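Local coordinates for type IV secretion system protein DotB (Yersinia pseudotuberculosis IP 31758, PDB 6GEF) that probably hydrolyses ATP to power substrate transport by the type IVb secretion system, and assembles from six copies of the chain, at residues A[51-56]-A[66-71]; A[106-111]-A[133-138]; A[155-160]-A[221-226]; A[319-324]-A[342-347]. One frame throughout, in Å; residues are numbered along the deposited sequence.

Interaction 1: A[51-56]-A[66-71]; sequences HEASDI and AKVKGT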
loop_
_atom_site.group_PDB
_atom_site.type_symbol
_atom_site.label_atom_id
_atom_site.label_comp_id
_atom_site.label_asym_id
_atom_site.label_seq_id
_atom_site.Cartn_x
_atom_site.Cartn_y
_atom_site.Cartn_z
ATOM N N HIS A 51 5.174 48.952 23.165
ATOM C CA HIS A 51 5.537 48.124 24.315
ATOM C C HIS A 51 6.448 46.942 23.960
ATOM O O HIS A 51 6.827 46.212 24.861
ATOM C CB HIS A 51 4.282 47.599 25.026
ATOM C CG HIS A 51 3.589 48.633 25.861
ATOM N ND1 HIS A 51 3.969 48.886 27.160
ATOM C CD2 HIS A 51 2.555 49.463 25.598
ATOM C CE1 HIS A 51 3.210 49.839 27.659
ATOM N NE2 HIS A 51 2.348 50.205 26.728
ATOM N N GLU A 52 6.775 46.763 22.676
ATOM C CA GLU A 52 7.628 45.687 22.230
ATOM C C GLU A 52 6.987 44.326 22.529
ATOM O O GLU A 52 7.698 43.325 22.819
ATOM C CB GLU A 52 9.050 45.756 22.825
ATOM C CG GLU A 52 9.750 47.088 22.669
ATOM C CD GLU A 52 10.068 47.374 21.194
ATOM O OE1 GLU A 52 10.637 46.456 20.550
ATOM O OE2 GLU A 52 9.749 48.488 20.669
ATOM N N ALA A 53 5.682 44.222 22.318
ATOM C CA ALA A 53 5.000 42.933 22.427
ATOM C C ALA A 53 5.399 42.044 21.264
ATOM O O ALA A 53 5.427 42.476 20.119
ATOM C CB ALA A 53 3.495 43.126 22.442
ATOM N N SER A 54 5.724 40.787 21.555
ATOM C CA SER A 54 6.039 39.821 20.524
ATOM C C SER A 54 4.781 39.321 19.825
ATOM O O SER A 54 4.762 39.150 18.605
ATOM C CB SER A 54 6.845 38.664 21.101
ATOM O OG SER A 54 6.255 38.172 22.269
ATOM N N ASP A 55 3.729 39.089 20.570
ATOM C CA ASP A 55 2.507 38.464 20.048
ATOM C C ASP A 55 1.298 39.212 20.590
ATOM O O ASP A 55 1.301 39.681 21.718
ATOM C CB ASP A 55 2.390 36.971 20.456
ATOM C CG ASP A 55 3.701 36.209 20.307
ATOM O OD1 ASP A 55 4.584 36.387 21.175
ATOM O OD2 ASP A 55 3.867 35.511 19.292
ATOM N N ILE A 56 0.276 39.327 19.760
ATOM C CA ILE A 56 -0.987 39.948 20.116
ATOM C C ILE A 56 -2.102 38.941 19.816
ATOM O O ILE A 56 -2.113 38.292 18.769
ATOM C CB ILE A 56 -1.236 41.264 19.347
ATOM C CG1 ILE A 56 -2.723 41.640 19.441
ATOM C CG2 ILE A 56 -0.814 41.170 17.941
ATOM C CD1 ILE A 56 -3.093 42.888 18.674
ATOM N N ALA A 66 -1.677 40.992 24.452
ATOM C CA ALA A 66 -0.384 40.824 23.796
ATOM C C ALA A 66 0.595 40.234 24.806
ATOM O O ALA A 66 0.506 40.493 26.007
ATOM C CB ALA A 66 0.146 42.138 23.253
ATOM N N LYS A 67 1.535 39.447 24.307
ATOM C CA LYS A 67 2.676 39.006 25.075
ATOM C C LYS A 67 3.790 40.053 24.957
ATOM O O LYS A 67 4.700 39.954 24.161
ATOM C CB LYS A 67 3.139 37.622 24.600
ATOM C CG LYS A 67 2.248 36.500 25.068
ATOM C CD LYS A 67 2.872 35.162 24.798
ATOM C CE LYS A 67 2.011 34.008 25.300
ATOM N NZ LYS A 67 2.576 32.722 24.806
ATOM N N VAL A 68 3.700 41.051 25.802
ATOM C CA VAL A 68 4.792 42.003 26.022
ATOM C C VAL A 68 5.825 41.316 26.948
ATOM O O VAL A 68 5.486 40.831 28.027
ATOM C CB VAL A 68 4.294 43.288 26.653
ATOM C CG1 VAL A 68 5.456 44.176 27.059
ATOM C CG2 VAL A 68 3.355 44.019 25.720
ATOM N N LYS A 69 7.066 41.252 26.461
ATOM C CA LYS A 69 8.162 40.676 27.210
ATOM C C LYS A 69 7.775 39.403 27.941
ATOM O O LYS A 69 7.819 39.295 29.185
ATOM C CB LYS A 69 8.773 41.724 28.145
ATOM C CG LYS A 69 9.632 42.754 27.369
ATOM C CD LYS A 69 9.479 44.143 28.017
ATOM C CE LYS A 69 10.078 45.215 27.140
ATOM N NZ LYS A 69 10.153 46.519 27.828
ATOM N N GLY A 70 7.222 38.481 27.172
ATOM C CA GLY A 70 6.910 37.142 27.686
ATOM C C GLY A 70 5.737 37.039 28.642
ATOM O O GLY A 70 5.360 35.934 28.963
ATOM N N THR A 71 5.217 38.165 29.123
ATOM C CA THR A 71 3.997 38.182 29.903
ATOM C C THR A 71 2.877 38.783 29.050
ATOM O O THR A 71 3.084 39.805 28.342
ATOM C CB THR A 71 4.151 39.031 31.159
ATOM O OG1 THR A 71 5.162 38.431 31.988
ATOM C CG2 THR A 71 2.848 39.097 31.933
#
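Lys67 runs out from strand 65-68 as an extended chain, its CG beside the backbone N and anti to the carbonyl carbon (chi1 -76°). Its CB lies 3.9 Å from Asp55 OD1 and equally far from Ser54 OG, and further out CD passes 4.2 Å from the same Asp55 OD1 as the two side chains cross obliquely. The tip leaves the contact: NZ, about 5.5 Å from Asp55 OD1, is hydrogen-bonded to Asn258 OD1 and Thr256 O of the second subunit, so the lysine reaches across an interface. Strands 53-59 and 65-68 form an antiparallel beta hairpin within the six-stranded sheet, and here Lys67 N donates to Asp55 O at 2.6 Å, in the carbonyl plane. Lys67 O receives Ser54 N at 2.9 Å, with the donor above the carbonyl plane. On the opposite face of the hairpin, Ala53 CB packs against Val68 CG2 (3.4 Å) and Ala66 CB (3.6 Å). Phe48 of helix 38-50 covers Ala66 and Ile56 there. The helix ends in a Schellman motif, with Glu52 at positive phi, and a type I' turn from Val68 to Thr71 leads into strand 71-74.

Interaction 2: A[106-111]-A[133-138]; sequences KLINTR and VNISPV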
loop_
_atom_site.group_PDB
_atom_site.type_symbol
_atom_site.label_atom_id
_atom_site.label_comp_id
_atom_site.label_asym_id
_atom_site.label_seq_id
_atom_site.Cartn_x
_atom_site.Cartn_y
_atom_site.Cartn_z
ATOM N N LYS A 106 -10.181 25.604 5.440
ATOM C CA LYS A 106 -8.951 26.228 4.978
ATOM C C LYS A 106 -8.294 26.976 6.159
ATOM O O LYS A 106 -8.952 27.733 6.875
ATOM C CB LYS A 106 -9.254 27.194 3.855
ATOM C CG LYS A 106 -8.281 27.141 2.681
ATOM C CD LYS A 106 -8.455 25.813 1.918
ATOM C CE LYS A 106 -7.110 25.148 1.616
ATOM N NZ LYS A 106 -6.439 25.759 0.439
ATOM N N LEU A 107 -7.001 26.735 6.336
ATOM C CA LEU A 107 -6.229 27.361 7.379
ATOM C C LEU A 107 -5.763 28.738 6.960
ATOM O O LEU A 107 -5.410 28.959 5.812
ATOM C CB LEU A 107 -5.014 26.491 7.729
ATOM C CG LEU A 107 -5.363 25.024 8.111
ATOM C CD1 LEU A 107 -4.140 24.264 8.564
ATOM C CD2 LEU A 107 -6.461 24.881 9.159
ATOM N N ILE A 108 -5.785 29.684 7.911
ATOM C CA ILE A 108 -5.686 31.104 7.621
ATOM C C ILE A 108 -4.386 31.602 8.260
ATOM O O ILE A 108 -4.342 31.975 9.437
ATOM C CB ILE A 108 -6.900 31.859 8.171
ATOM C CG1 ILE A 108 -8.181 31.326 7.526
ATOM C CG2 ILE A 108 -6.735 33.375 7.923
ATOM C CD1 ILE A 108 -9.424 32.112 7.937
ATOM N N ASN A 109 -3.323 31.622 7.465
ATOM C CA ASN A 109 -2.084 32.306 7.804
ATOM C C ASN A 109 -1.802 33.366 6.748
ATOM O O ASN A 109 -1.708 33.059 5.585
ATOM C CB ASN A 109 -0.927 31.319 7.892
ATOM C CG ASN A 109 -1.176 30.214 8.896
ATOM O OD1 ASN A 109 -1.062 30.427 10.117
ATOM N ND2 ASN A 109 -1.555 29.018 8.392
ATOM N N THR A 110 -1.639 34.601 7.180
ATOM C CA THR A 110 -1.285 35.703 6.300
ATOM C C THR A 110 -0.266 36.586 7.004
ATOM O O THR A 110 0.235 36.263 8.066
ATOM C CB THR A 110 -2.558 36.504 5.886
ATOM O OG1 THR A 110 -3.736 35.742 6.185
ATOM C CG2 THR A 110 -2.519 36.810 4.399
ATOM N N ARG A 111 0.055 37.715 6.376
ATOM C CA ARG A 111 0.844 38.775 6.963
ATOM C C ARG A 111 0.031 40.058 7.033
ATOM O O ARG A 111 -0.805 40.327 6.170
ATOM C CB ARG A 111 2.094 38.996 6.139
ATOM C CG ARG A 111 3.161 37.886 6.312
ATOM C CD ARG A 111 3.793 37.476 4.994
ATOM N NE ARG A 111 2.789 36.918 4.090
ATOM C CZ ARG A 111 2.337 35.667 4.114
ATOM N NH1 ARG A 111 1.421 35.283 3.235
ATOM N NH2 ARG A 111 2.804 34.820 5.044
ATOM N N VAL A 133 -0.209 36.501 10.928
ATOM C CA VAL A 133 -1.569 36.407 11.404
ATOM C C VAL A 133 -2.063 34.990 11.157
ATOM O O VAL A 133 -2.251 34.564 10.014
ATOM C CB VAL A 133 -2.485 37.428 10.676
ATOM C CG1 VAL A 133 -3.922 37.326 11.175
ATOM C CG2 VAL A 133 -1.934 38.835 10.865
ATOM N N ASN A 134 -2.275 34.254 12.243
ATOM C CA ASN A 134 -3.033 33.018 12.222
ATOM C C ASN A 134 -4.435 33.266 12.744
ATOM O O ASN A 134 -4.596 33.839 13.809
ATOM C CB ASN A 134 -2.336 31.960 13.089
ATOM C CG ASN A 134 -3.213 30.762 13.347
ATOM O OD1 ASN A 134 -3.820 30.652 14.412
ATOM N ND2 ASN A 134 -3.238 29.848 12.411
ATOM N N ILE A 135 -5.431 32.822 11.991
ATOM C CA ILE A 135 -6.829 32.868 12.396
ATOM C C ILE A 135 -7.352 31.440 12.504
ATOM O O ILE A 135 -7.414 30.741 11.514
ATOM C CB ILE A 135 -7.676 33.699 11.401
ATOM C CG1 ILE A 135 -7.137 35.120 11.314
ATOM C CG2 ILE A 135 -9.134 33.724 11.824
ATOM C CD1 ILE A 135 -7.970 36.073 10.524
ATOM N N SER A 136 -7.745 31.047 13.698
ATOM C CA SER A 136 -8.023 29.645 14.019
ATOM C C SER A 136 -9.392 29.519 14.651
ATOM O O SER A 136 -9.752 30.335 15.509
ATOM C CB SER A 136 -6.972 29.057 14.980
ATOM O OG SER A 136 -5.752 28.779 14.304
ATOM N N PRO A 137 -10.189 28.524 14.250
ATOM C CA PRO A 137 -11.475 28.306 14.908
ATOM C C PRO A 137 -11.304 28.119 16.415
ATOM O O PRO A 137 -10.392 27.435 16.869
ATOM C CB PRO A 137 -11.975 27.024 14.261
ATOM C CG PRO A 137 -11.340 26.964 12.936
ATOM C CD PRO A 137 -9.992 27.634 13.101
ATOM N N VAL A 138 -12.119 28.812 17.194
ATOM C CA VAL A 138 -12.337 28.490 18.597
ATOM C C VAL A 138 -13.838 28.398 18.857
ATOM O O VAL A 138 -14.674 28.715 17.995
ATOM C CB VAL A 138 -11.726 29.560 19.523
ATOM C CG1 VAL A 138 -10.210 29.595 19.348
ATOM C CG2 VAL A 138 -12.288 30.934 19.254
#
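Two acceptors grip the side-chain nitrogen ND2 of Asn134. It donates to Asn109 OD1 at 3.2 Å, and a weak hydrogen bond joins it to Glu251 OE2 of the second subunit. The asparagines lie side by side and point the same way, although their first torsions differ: CG of Asn134 is anti to its backbone N (chi1 168°), whereas CG of Asn109 is anti to the carbonyl carbon (chi1 -57°). Asn109 OD1 sits close to the amide plane of Asn134, but seen from the acceptor the donor stands above the carbonyl plane. The other end of the Asn134 amide is held as well, because Ser136 OG donates to OD1 at 2.7 Å along a lone pair, which helps to fix the rotation of the group. Beneath the side chains the backbones zip together. Ile135 N bonds to Ile108 O at 2.9 Å, and the same oxygen takes a CA-H contact from Asn134. Thr110 N reaches Val133 O, also at 2.9 Å, and Val133 N answers with a bond to Thr110 O. On the other face Ile108 CG2 presses on Ile135 CB at 3.6 Å, the two side chains crossing obliquely. Helices 98-104 and 82-93 cover this apolar side, while Arg254 and Arg255 of the second subunit pack on the two asparagines. Strand 108-115 is outermost within the chain, and the arrangement is an antiparallel edge pairing in the N-terminal sheet, one face apolar under helices and the other polar toward a neighbouring subunit.

Interaction 3: A[155-160]-A[221-226]; sequences LDPLPL and FVYDNI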
loop_
_atom_site.group_PDB
_atom_site.type_symbol
_atom_site.label_atom_id
_atom_site.label_comp_id
_atom_site.label_asym_id
_atom_site.label_seq_id
_atom_site.Cartn_x
_atom_site.Cartn_y
_atom_site.Cartn_z
ATOM N N LEU A 155 12.652 42.701 11.231
ATOM C CA LEU A 155 13.222 43.033 9.923
ATOM C C LEU A 155 14.729 42.675 9.857
ATOM O O LEU A 155 15.143 41.833 9.066
ATOM C CB LEU A 155 13.010 44.517 9.581
ATOM C CG LEU A 155 13.033 44.871 8.113
ATOM C CD1 LEU A 155 12.673 46.353 7.931
ATOM C CD2 LEU A 155 14.403 44.601 7.552
ATOM N N ASP A 156 15.520 43.333 10.705
ATOM C CA ASP A 156 16.957 43.380 10.532
ATOM C C ASP A 156 17.635 42.681 11.705
ATOM O O ASP A 156 17.296 42.946 12.845
ATOM C CB ASP A 156 17.442 44.845 10.457
ATOM C CG ASP A 156 17.537 45.355 9.058
ATOM O OD1 ASP A 156 17.585 44.515 8.099
ATOM O OD2 ASP A 156 17.569 46.608 8.895
ATOM N N PRO A 157 18.600 41.794 11.435
ATOM C CA PRO A 157 19.348 41.189 12.533
ATOM C C PRO A 157 19.894 42.238 13.486
ATOM O O PRO A 157 20.282 43.327 13.063
ATOM C CB PRO A 157 20.464 40.428 11.821
ATOM C CG PRO A 157 19.916 40.129 10.474
ATOM C CD PRO A 157 19.034 41.284 10.125
ATOM N N LEU A 158 19.913 41.922 14.775
ATOM C CA LEU A 158 20.397 42.851 15.774
ATOM C C LEU A 158 21.905 42.737 15.907
ATOM O O LEU A 158 22.460 41.655 15.822
ATOM C CB LEU A 158 19.741 42.570 17.136
ATOM C CG LEU A 158 18.321 43.115 17.321
ATOM C CD1 LEU A 158 17.318 42.356 16.499
ATOM C CD2 LEU A 158 17.959 43.054 18.793
ATOM N N PRO A 159 22.589 43.867 16.145
ATOM C CA PRO A 159 24.009 43.803 16.520
ATOM C C PRO A 159 24.268 42.860 17.683
ATOM O O PRO A 159 23.348 42.524 18.432
ATOM C CB PRO A 159 24.329 45.252 16.893
ATOM C CG PRO A 159 23.343 46.069 16.139
ATOM C CD PRO A 159 22.093 45.258 16.080
ATOM N N LEU A 160 25.496 42.414 17.822
ATOM C CA LEU A 160 25.834 41.446 18.872
ATOM C C LEU A 160 25.633 42.055 20.247
ATOM O O LEU A 160 25.124 41.387 21.155
ATOM C CB LEU A 160 27.271 40.946 18.690
ATOM C CG LEU A 160 27.631 40.378 17.325
ATOM C CD1 LEU A 160 28.962 39.678 17.348
ATOM C CD2 LEU A 160 26.542 39.476 16.767
ATOM N N PHE A 221 14.295 36.910 10.067
ATOM C CA PHE A 221 15.139 38.040 9.744
ATOM C C PHE A 221 15.501 38.016 8.263
ATOM O O PHE A 221 15.569 36.950 7.626
ATOM C CB PHE A 221 16.416 38.036 10.557
ATOM C CG PHE A 221 16.189 38.109 12.047
ATOM C CD1 PHE A 221 15.834 36.948 12.753
ATOM C CD2 PHE A 221 16.314 39.307 12.732
ATOM C CE1 PHE A 221 15.618 37.010 14.108
ATOM C CE2 PHE A 221 16.093 39.363 14.087
ATOM C CZ PHE A 221 15.749 38.207 14.787
ATOM N N VAL A 222 15.680 39.220 7.693
ATOM C CA VAL A 222 16.164 39.368 6.333
ATOM C C VAL A 222 17.432 40.207 6.348
ATOM O O VAL A 222 17.671 41.001 7.257
ATOM C CB VAL A 222 15.083 40.002 5.431
ATOM C CG1 VAL A 222 13.853 39.120 5.396
ATOM C CG2 VAL A 222 14.764 41.423 5.862
ATOM N N TYR A 223 18.244 40.044 5.322
ATOM C CA TYR A 223 19.546 40.702 5.214
ATOM C C TYR A 223 19.620 41.622 3.999
ATOM O O TYR A 223 20.681 41.840 3.427
ATOM C CB TYR A 223 20.677 39.663 5.174
ATOM C CG TYR A 223 20.606 38.638 6.274
ATOM C CD1 TYR A 223 19.673 37.591 6.226
ATOM C CD2 TYR A 223 21.454 38.700 7.352
ATOM C CE1 TYR A 223 19.590 36.657 7.238
ATOM C CE2 TYR A 223 21.401 37.771 8.374
ATOM C CZ TYR A 223 20.448 36.757 8.315
ATOM O OH TYR A 223 20.385 35.801 9.309
ATOM N N ASP A 224 18.479 42.192 3.620
ATOM C CA ASP A 224 18.404 43.119 2.494
ATOM C C ASP A 224 19.176 44.389 2.795
ATOM O O ASP A 224 19.824 44.950 1.885
ATOM C CB ASP A 224 16.967 43.430 2.147
ATOM C CG ASP A 224 16.152 42.109 1.884
ATOM O OD1 ASP A 224 16.756 41.032 1.817
ATOM O OD2 ASP A 224 14.935 42.065 1.704
ATOM N N ASN A 225 19.181 44.832 4.054
ATOM C CA ASN A 225 19.795 46.102 4.422
ATOM C C ASN A 225 21.213 45.953 4.965
ATOM O O ASN A 225 21.784 46.926 5.442
ATOM C CB ASN A 225 18.915 46.846 5.431
ATOM C CG ASN A 225 17.500 47.055 4.913
ATOM O OD1 ASN A 225 17.327 47.387 3.739
ATOM N ND2 ASN A 225 16.482 46.847 5.771
ATOM N N ILE A 226 21.784 44.754 4.907
ATOM C CA ILE A 226 23.120 44.504 5.417
ATOM C C ILE A 226 24.092 44.608 4.248
ATOM O O ILE A 226 24.037 43.844 3.286
ATOM C CB ILE A 226 23.223 43.118 6.071
ATOM C CG1 ILE A 226 22.045 42.869 7.013
ATOM C CG2 ILE A 226 24.560 42.962 6.807
ATOM C CD1 ILE A 226 21.922 43.878 8.133
#
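Leu155 turns its CG anti to the backbone N (chi1 -156°), and CD1 continues the extended chain while the other branch, CD2, comes to 3.6 Å from Val222 CG2. A chi1 of -61° sets Val222 CG1 anti to the carbonyl carbon and so leaves CG2 in the crowded position, facing Leu155. Val222 N gives a nearly straight hydrogen bond to Leu155 O at 3.0 Å, the one backbone bond between the two loops. Asp156 and Asn225 cross at about a right angle, with carboxylate and amide planes nearly perpendicular, and Asn225 ND2 makes only weak hydrogen bonds, to Asp156 OD2 at 3.3 Å and Asp156 OD1 at 3.5 Å. Pro157 is the wedge: its CG lies 3.5 Å from Tyr223 CE2, while its CA approaches Phe221 CD2 at 3.6 Å. Phe221 carries CG anti to the carbonyl carbon (chi1 -60°), so that its ring edge is turned to the backbone carbon of Asp156 and to Leu158 CD1, 4.0 Å from CE2. The loop 155-160 leads from the antiparallel sheet, after strand 143-153, toward the ATPase core, and 221-226 lies in the loop between strands 211-216 and 232-237 of the mixed sheet. Phe221 and Tyr223 pack on helix 187-203, which follows a probable Walker A P-loop, Leu158 O is bonded to Ser196 of that helix, and strand 232-237 backs Val222 and Tyr223.

Interaction 4: A[319-324]-A[342-347]; sequences TTRFIM and YLNFTT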
loop_
_atom_site.group_PDB
_atom_site.type_symbol
_atom_site.label_atom_id
_atom_site.label_comp_id
_atom_site.label_asym_id
_atom_site.label_seq_id
_atom_site.Cartn_x
_atom_site.Cartn_y
_atom_site.Cartn_z
ATOM N N THR A 319 32.935 16.776 13.509
ATOM C CA THR A 319 32.300 17.806 12.706
ATOM C C THR A 319 31.765 18.966 13.541
ATOM O O THR A 319 31.660 20.091 13.039
ATOM C CB THR A 319 31.130 17.229 11.885
ATOM O OG1 THR A 319 31.538 15.991 11.310
ATOM C CG2 THR A 319 30.733 18.163 10.794
ATOM N N THR A 320 31.438 18.724 14.816
ATOM C CA THR A 320 31.006 19.800 15.688
ATOM C C THR A 320 32.172 20.737 15.990
ATOM O O THR A 320 33.277 20.288 16.299
ATOM C CB THR A 320 30.463 19.222 16.991
ATOM O OG1 THR A 320 29.450 18.234 16.694
ATOM C CG2 THR A 320 29.852 20.331 17.844
ATOM N N ARG A 321 31.939 22.044 15.865
ATOM C CA ARG A 321 32.932 23.048 16.195
ATOM C C ARG A 321 32.595 23.879 17.424
ATOM O O ARG A 321 33.485 24.533 17.982
ATOM C CB ARG A 321 33.171 23.974 14.987
ATOM C CG ARG A 321 34.346 23.557 14.114
ATOM C CD ARG A 321 35.471 22.932 14.937
ATOM N NE ARG A 321 36.783 23.459 14.584
ATOM C CZ ARG A 321 37.369 24.465 15.231
ATOM N NH1 ARG A 321 36.762 25.063 16.270
ATOM N NH2 ARG A 321 38.581 24.883 14.851
ATOM N N PHE A 322 31.340 23.858 17.866
ATOM C CA PHE A 322 30.868 24.814 18.859
ATOM C C PHE A 322 29.384 24.578 19.154
ATOM O O PHE A 322 28.574 24.443 18.229
ATOM C CB PHE A 322 31.050 26.269 18.357
ATOM C CG PHE A 322 30.901 27.287 19.431
ATOM C CD1 PHE A 322 29.650 27.634 19.864
ATOM C CD2 PHE A 322 32.007 27.925 19.999
ATOM C CE1 PHE A 322 29.475 28.595 20.852
ATOM C CE2 PHE A 322 31.828 28.881 20.973
ATOM C CZ PHE A 322 30.564 29.206 21.397
ATOM N N ILE A 323 29.033 24.563 20.443
ATOM C CA ILE A 323 27.686 24.243 20.874
ATOM C C ILE A 323 27.246 25.325 21.850
ATOM O O ILE A 323 27.838 25.482 22.924
ATOM C CB ILE A 323 27.585 22.845 21.527
ATOM C CG1 ILE A 323 27.972 21.757 20.529
ATOM C CG2 ILE A 323 26.210 22.639 22.141
ATOM C CD1 ILE A 323 27.234 20.441 20.690
ATOM N N MET A 324 26.187 26.058 21.486
ATOM C CA MET A 324 25.529 27.001 22.379
ATOM C C MET A 324 24.121 26.509 22.668
ATOM O O MET A 324 23.321 26.321 21.774
ATOM C CB MET A 324 25.471 28.376 21.725
ATOM C CG MET A 324 25.082 29.501 22.682
ATOM S SD MET A 324 25.188 31.124 21.936
ATOM C CE MET A 324 26.856 31.583 22.372
ATOM N N TYR A 342 27.917 27.663 26.479
ATOM C CA TYR A 342 28.562 27.297 25.223
ATOM C C TYR A 342 29.839 26.533 25.507
ATOM O O TYR A 342 30.483 26.753 26.525
ATOM C CB TYR A 342 28.855 28.542 24.384
ATOM C CG TYR A 342 29.699 29.569 25.088
ATOM C CD1 TYR A 342 31.104 29.459 25.113
ATOM C CD2 TYR A 342 29.121 30.653 25.731
ATOM C CE1 TYR A 342 31.874 30.399 25.748
ATOM C CE2 TYR A 342 29.891 31.600 26.383
ATOM C CZ TYR A 342 31.271 31.456 26.384
ATOM O OH TYR A 342 32.041 32.411 27.011
ATOM N N LEU A 343 30.204 25.646 24.600
ATOM C CA LEU A 343 31.528 25.040 24.558
ATOM C C LEU A 343 32.072 25.110 23.146
ATOM O O LEU A 343 31.350 24.827 22.166
ATOM C CB LEU A 343 31.453 23.571 24.979
ATOM C CG LEU A 343 32.799 22.890 25.215
ATOM C CD1 LEU A 343 32.640 21.632 26.065
ATOM C CD2 LEU A 343 33.457 22.564 23.925
ATOM N N ASN A 344 33.338 25.511 23.022
ATOM C CA ASN A 344 34.012 25.572 21.733
ATOM C C ASN A 344 34.795 24.264 21.523
ATOM O O ASN A 344 35.668 23.955 22.312
ATOM C CB ASN A 344 34.941 26.791 21.686
ATOM C CG ASN A 344 35.700 26.909 20.382
ATOM O OD1 ASN A 344 35.711 25.990 19.581
ATOM N ND2 ASN A 344 36.378 28.004 20.192
ATOM N N PHE A 345 34.510 23.587 20.419
ATOM C CA PHE A 345 35.120 22.288 20.135
ATOM C C PHE A 345 36.482 22.504 19.460
ATOM O O PHE A 345 36.643 22.459 18.257
ATOM C CB PHE A 345 34.200 21.432 19.268
ATOM C CG PHE A 345 33.138 20.705 20.039
ATOM C CD1 PHE A 345 32.318 21.349 20.950
ATOM C CD2 PHE A 345 32.958 19.351 19.832
ATOM C CE1 PHE A 345 31.382 20.631 21.666
ATOM C CE2 PHE A 345 31.992 18.641 20.542
ATOM C CZ PHE A 345 31.197 19.279 21.445
ATOM N N THR A 346 37.470 22.765 20.300
ATOM C CA THR A 346 38.854 22.777 19.868
ATOM C C THR A 346 39.361 21.359 19.644
ATOM O O THR A 346 38.783 20.378 20.118
ATOM C CB THR A 346 39.746 23.482 20.892
ATOM O OG1 THR A 346 39.552 22.891 22.178
ATOM C CG2 THR A 346 39.390 24.951 20.980
ATOM N N THR A 347 40.462 21.261 18.900
ATOM C CA THR A 347 41.064 19.960 18.608
ATOM C C THR A 347 41.302 19.125 19.887
ATOM O O THR A 347 40.951 17.956 19.951
ATOM C CB THR A 347 42.400 20.133 17.891
ATOM O OG1 THR A 347 42.328 21.199 16.925
ATOM C CG2 THR A 347 42.832 18.841 17.238
#
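Strands 320-330 and 336-344 form an antiparallel beta hairpin at one edge of the mixed sheet of the P-loop ATPase core. Two bonds between Ile323 and Leu343 set the register: Ile323 N to Leu343 O and Leu343 N to Ile323 O, each 2.9 Å. The dense part is built round Phe345. Thr320 CG2, anti to its backbone N, sits over the centre of the ring at 3.7 Å in a CH-pi contact, while Ile323 CG1 comes within 3.8 Å of Phe345 CE1. Met297 of helix 293-302 and Val366 of helix 362-372 pack on the same ring. The contact loosens toward Tyr342, Arg321 and Asn344, which are partly exposed. Phe322 itself is buried against Leu169 of helix 167-172, but its ring, nearly parallel to that of Tyr342, barely overlaps it, and the closer touch is Phe322 CZ on Tyr342 CB, at 3.5 Å. Arg321 and Asn344 run side by side, the guanidinium edge turned to OD1, with NH1 3.6 Å away. Asn344 ND2 turns instead to Gln172 OE1. Past this pair the strand ends in an inverse gamma turn centred on Phe345, closed by Thr346 N bonding to Asn344 O at 3.0 Å.

Overall arrangement
The four contacts follow one another along the chain without interleaving. Interactions 1 and 2 belong to the same antiparallel N-terminal sheet, their centres about 19 Å apart, and both meet the second subunit, so this sheet contributes to a subunit interface of the six-chain assembly, consistent with the hexameric rings of this ATPase family. Interaction 3, centred about 21 Å from interaction 1 and 27 Å from interaction 2, joins the loop leaving that sheet to a loop between strands of the mixed ATPase sheet, next to the probable P-loop. Interaction 4 pairs the last two strands of the mixed sheet, its centre about 40 Å from that of interaction 2. Interaction 3 thus lies where the two sheet regions meet.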